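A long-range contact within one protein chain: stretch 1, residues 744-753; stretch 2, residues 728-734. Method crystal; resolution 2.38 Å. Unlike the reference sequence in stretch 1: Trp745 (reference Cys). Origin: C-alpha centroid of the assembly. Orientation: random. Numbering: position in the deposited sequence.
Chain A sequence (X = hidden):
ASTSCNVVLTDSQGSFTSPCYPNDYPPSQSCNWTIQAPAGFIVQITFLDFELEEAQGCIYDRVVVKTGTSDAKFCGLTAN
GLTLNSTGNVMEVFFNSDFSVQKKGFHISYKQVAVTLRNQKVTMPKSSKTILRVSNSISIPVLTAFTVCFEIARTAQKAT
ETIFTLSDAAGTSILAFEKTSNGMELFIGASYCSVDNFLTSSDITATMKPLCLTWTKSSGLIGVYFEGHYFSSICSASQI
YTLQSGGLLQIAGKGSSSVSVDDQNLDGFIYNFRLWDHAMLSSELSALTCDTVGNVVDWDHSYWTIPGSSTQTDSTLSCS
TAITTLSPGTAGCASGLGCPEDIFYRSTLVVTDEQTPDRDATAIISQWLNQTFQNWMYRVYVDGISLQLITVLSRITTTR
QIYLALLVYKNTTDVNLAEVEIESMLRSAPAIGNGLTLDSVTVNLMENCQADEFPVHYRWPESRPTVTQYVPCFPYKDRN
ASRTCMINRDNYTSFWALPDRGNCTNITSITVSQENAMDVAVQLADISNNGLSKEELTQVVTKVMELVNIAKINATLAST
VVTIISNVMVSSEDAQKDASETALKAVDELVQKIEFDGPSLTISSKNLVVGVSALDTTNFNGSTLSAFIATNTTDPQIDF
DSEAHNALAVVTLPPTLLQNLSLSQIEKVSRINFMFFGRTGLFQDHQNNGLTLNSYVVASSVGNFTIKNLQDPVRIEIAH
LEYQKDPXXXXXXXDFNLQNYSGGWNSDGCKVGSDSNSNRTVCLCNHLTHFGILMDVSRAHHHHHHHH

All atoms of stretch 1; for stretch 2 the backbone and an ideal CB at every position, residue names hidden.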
# COMPACT_ATOMS: atom_id res chain seq x y z
N GLY A 744 -46.42 -7.43 -13.68
CA GLY A 744 -46.24 -8.44 -14.71
C GLY A 744 -46.54 -7.84 -16.06
O GLY A 744 -47.09 -6.73 -16.15
N TRP A 745 -46.15 -8.56 -17.11
CA TRP A 745 -46.44 -8.11 -18.47
C TRP A 745 -47.91 -8.33 -18.77
O TRP A 745 -48.55 -9.24 -18.23
CB TRP A 745 -45.59 -8.85 -19.52
CG TRP A 745 -44.12 -8.47 -19.49
CD1 TRP A 745 -43.08 -9.29 -19.16
CD2 TRP A 745 -43.55 -7.19 -19.81
NE1 TRP A 745 -41.90 -8.59 -19.25
CE2 TRP A 745 -42.16 -7.31 -19.64
CE3 TRP A 745 -44.07 -5.95 -20.20
CZ2 TRP A 745 -41.29 -6.25 -19.86
CZ3 TRP A 745 -43.21 -4.89 -20.43
CH2 TRP A 745 -41.84 -5.05 -20.26
N ASN A 746 -48.46 -7.48 -19.62
CA ASN A 746 -49.86 -7.57 -19.95
C ASN A 746 -49.97 -7.27 -21.43
O ASN A 746 -49.36 -6.33 -21.94
CB ASN A 746 -50.68 -6.60 -19.10
CG ASN A 746 -52.20 -6.67 -19.36
OD1 ASN A 746 -52.72 -7.48 -20.14
ND2 ASN A 746 -52.92 -5.81 -18.65
N SER A 747 -50.81 -8.06 -22.08
CA SER A 747 -50.97 -8.01 -23.52
C SER A 747 -52.05 -7.02 -23.95
O SER A 747 -52.06 -6.61 -25.12
CB SER A 747 -51.30 -9.44 -24.03
OG SER A 747 -51.27 -9.44 -25.44
N ASP A 748 -52.93 -6.63 -23.01
CA ASP A 748 -54.20 -5.98 -23.32
C ASP A 748 -54.01 -4.58 -23.87
O ASP A 748 -53.41 -3.72 -23.22
CB ASP A 748 -55.06 -5.94 -22.06
CG ASP A 748 -55.72 -7.28 -21.78
OD1 ASP A 748 -56.13 -7.52 -20.62
OD2 ASP A 748 -55.83 -8.10 -22.73
N GLY A 749 -54.50 -4.37 -25.08
CA GLY A 749 -54.41 -3.10 -25.74
C GLY A 749 -53.32 -3.02 -26.77
O GLY A 749 -53.30 -2.04 -27.53
N CYS A 750 -52.44 -4.01 -26.86
CA CYS A 750 -51.24 -3.93 -27.69
C CYS A 750 -51.25 -5.03 -28.74
O CYS A 750 -51.29 -6.22 -28.40
CB CYS A 750 -49.99 -4.02 -26.82
SG CYS A 750 -49.82 -2.57 -25.81
N LYS A 751 -51.21 -4.63 -30.02
CA LYS A 751 -51.07 -5.54 -31.15
C LYS A 751 -49.83 -5.19 -31.98
O LYS A 751 -49.27 -4.09 -31.87
CB LYS A 751 -52.33 -5.53 -32.04
CG LYS A 751 -52.55 -4.26 -32.88
CD LYS A 751 -53.65 -4.47 -33.93
CE LYS A 751 -53.63 -3.42 -35.06
NZ LYS A 751 -54.55 -3.78 -36.19
N VAL A 752 -49.41 -6.14 -32.83
CA VAL A 752 -48.19 -6.02 -33.63
C VAL A 752 -48.50 -5.34 -34.96
O VAL A 752 -49.35 -5.80 -35.72
CB VAL A 752 -47.56 -7.40 -33.86
CG1 VAL A 752 -46.40 -7.33 -34.84
CG2 VAL A 752 -47.10 -8.01 -32.54
N GLY A 753 -47.80 -4.23 -35.25
CA GLY A 753 -47.92 -3.58 -36.54
C GLY A 753 -47.16 -4.31 -37.65
O GLY A 753 -46.35 -5.20 -37.42
N UNK A 728 -42.47 -14.80 -33.57
CA UNK A 728 -43.87 -14.60 -33.20
C UNK A 728 -43.92 -13.66 -32.00
O UNK A 728 -44.06 -14.11 -30.85
CB UNK A 728 -44.56 -15.93 -32.89
N UNK A 729 -43.84 -12.35 -32.22
CA UNK A 729 -43.76 -11.42 -31.10
C UNK A 729 -45.12 -11.13 -30.48
O UNK A 729 -46.15 -11.11 -31.15
CB UNK A 729 -43.12 -10.11 -31.56
N UNK A 730 -45.10 -10.89 -29.17
CA UNK A 730 -46.26 -10.42 -28.43
C UNK A 730 -45.90 -9.07 -27.81
O UNK A 730 -44.98 -8.99 -26.98
CB UNK A 730 -46.69 -11.43 -27.36
N UNK A 731 -46.57 -8.01 -28.26
CA UNK A 731 -46.38 -6.69 -27.69
C UNK A 731 -47.01 -6.65 -26.30
O UNK A 731 -48.19 -6.97 -26.14
CB UNK A 731 -46.98 -5.61 -28.60
N UNK A 732 -46.23 -6.26 -25.29
CA UNK A 732 -46.73 -6.22 -23.92
C UNK A 732 -46.43 -4.87 -23.29
O UNK A 732 -45.58 -4.11 -23.76
CB UNK A 732 -46.12 -7.35 -23.09
N UNK A 733 -47.20 -4.55 -22.23
CA UNK A 733 -46.89 -3.43 -21.35
C UNK A 733 -46.81 -3.91 -19.90
O UNK A 733 -47.46 -4.88 -19.51
CB UNK A 733 -47.94 -2.33 -21.49
N UNK A 734 -46.03 -3.19 -19.09
CA UNK A 734 -45.81 -3.58 -17.69
C UNK A 734 -46.97 -3.12 -16.82
O UNK A 734 -47.11 -1.92 -16.55
CB UNK A 734 -44.50 -3.00 -17.17

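Position 728 gives little to reason from: its CA-to-CB bond points away, and no atom of stretch 1 lies within 5.5 Å of the ideal CB. Almost any side chain would suit. The deposited residue is Asn728, poorly ordered and without contact here.

At 729 the bond points toward stretch 1, and the ideal CB lies 4.6 Å from Val752 CG2. Phi/psi of -81/148° admit proline, and a compact apolar group would suit the valine. Pro729 is found; its CG packs 4.1 Å from Val752 CG2.

Position 730 points away, its ideal CB 5.4 Å from Ser747 OG, so a long polar or flexible chain is plausible, among others. Gln730 has chi1 and chi2 both t, and its CG comes within 3.9 Å of Ser747 OG.

The bond at 731 again points toward stretch 1. Its ideal CB is 3.8 Å from Cys750 CB, 4.3 Å from Lys751 O and 4.6 Å from Val752 CG2, a setting that favours a small or medium apolar residue. Cysteine is one candidate, but the neighbouring Cys750 does not prove a mutual disulfide. Cys731 in fact bonds covalently elsewhere in the structure, as does Cys750; here its SG packs 3.7 Å from Val752 CG2.

At 732 the bond runs sideways, with the ideal CB 3.8 Å from Trp745 CE3. The extended backbone (-129/159°) and aromatic neighbour suit a beta-branched or other apolar residue. Val732 places CG2 3.6 Å from Trp745 CE3.

Position 733 forms the hydrogen-bonded antiparallel pair with Asn746: its N donates to Asn746 O (2.8 Å, 169°), and Asn746 N donates to its O (2.8 Å, 133°). These backbone bonds do not specify a side chain. The ideal CB shares the sheet face of the Asn746 side chain and lies 4.7 Å from Cys750 SG; a broad apolar or aromatic group could cover the asparagine. Phe733, chi1 p, lays its ring face against Asn746 CB, 4.1 Å from the ring centroid, while its CE1 reaches 3.2 Å from Asp748 O.

Position 734 pairs with Trp745 without hydrogen bonds, CA to CA 4.6 Å, their side chains on the same face. Its ideal CB is 4.0 Å from Trp745 CZ3, and Gly744 offers its backbone CA as a surface on which a ring can lie; together with the Trp745 ring this suits a large apolar or aromatic residue. Trp734 turns its edge to the face of Trp745, which differs from the reference sequence, with planes at 89° and CE3 3.6 Å from Trp745 CD2. Gly744 CA sits over its six-membered ring, 3.9 Å from the centroid.

Stretch 2 728-734: NPQCVFW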
# COMPACT_ATOMS: atom_id res chain seq x y z
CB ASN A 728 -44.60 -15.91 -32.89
CG ASN A 728 -46.11 -15.76 -33.02
OD1 ASN A 728 -46.61 -15.24 -34.02
ND2 ASN A 728 -46.86 -16.21 -32.00
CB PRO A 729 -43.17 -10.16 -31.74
CG PRO A 729 -43.65 -10.20 -33.15
CD PRO A 729 -43.85 -11.65 -33.52
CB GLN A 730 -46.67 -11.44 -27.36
CG GLN A 730 -48.06 -11.25 -26.80
CD GLN A 730 -48.45 -12.38 -25.86
OE1 GLN A 730 -48.52 -12.20 -24.64
NE2 GLN A 730 -48.72 -13.56 -26.44
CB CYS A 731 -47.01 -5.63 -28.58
SG CYS A 731 -46.15 -5.31 -30.12
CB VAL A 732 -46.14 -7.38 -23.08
CG1 VAL A 732 -46.91 -8.66 -23.37
CG2 VAL A 732 -44.66 -7.56 -23.38
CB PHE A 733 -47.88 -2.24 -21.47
CG PHE A 733 -49.20 -2.45 -20.76
CD1 PHE A 733 -50.20 -3.22 -21.35
CD2 PHE A 733 -49.45 -1.87 -19.51
CE1 PHE A 733 -51.41 -3.42 -20.71
CE2 PHE A 733 -50.65 -2.09 -18.85
CZ PHE A 733 -51.64 -2.86 -19.46
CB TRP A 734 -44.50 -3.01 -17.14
CG TRP A 734 -44.15 -3.64 -15.80
CD1 TRP A 734 -44.32 -3.09 -14.55
CD2 TRP A 734 -43.61 -4.95 -15.59
NE1 TRP A 734 -43.90 -3.98 -13.58
CE2 TRP A 734 -43.47 -5.13 -14.19
CE3 TRP A 734 -43.23 -6.00 -16.45
CZ2 TRP A 734 -42.97 -6.30 -13.64
CZ3 TRP A 734 -42.73 -7.16 -15.89
CH2 TRP A 734 -42.60 -7.31 -14.50
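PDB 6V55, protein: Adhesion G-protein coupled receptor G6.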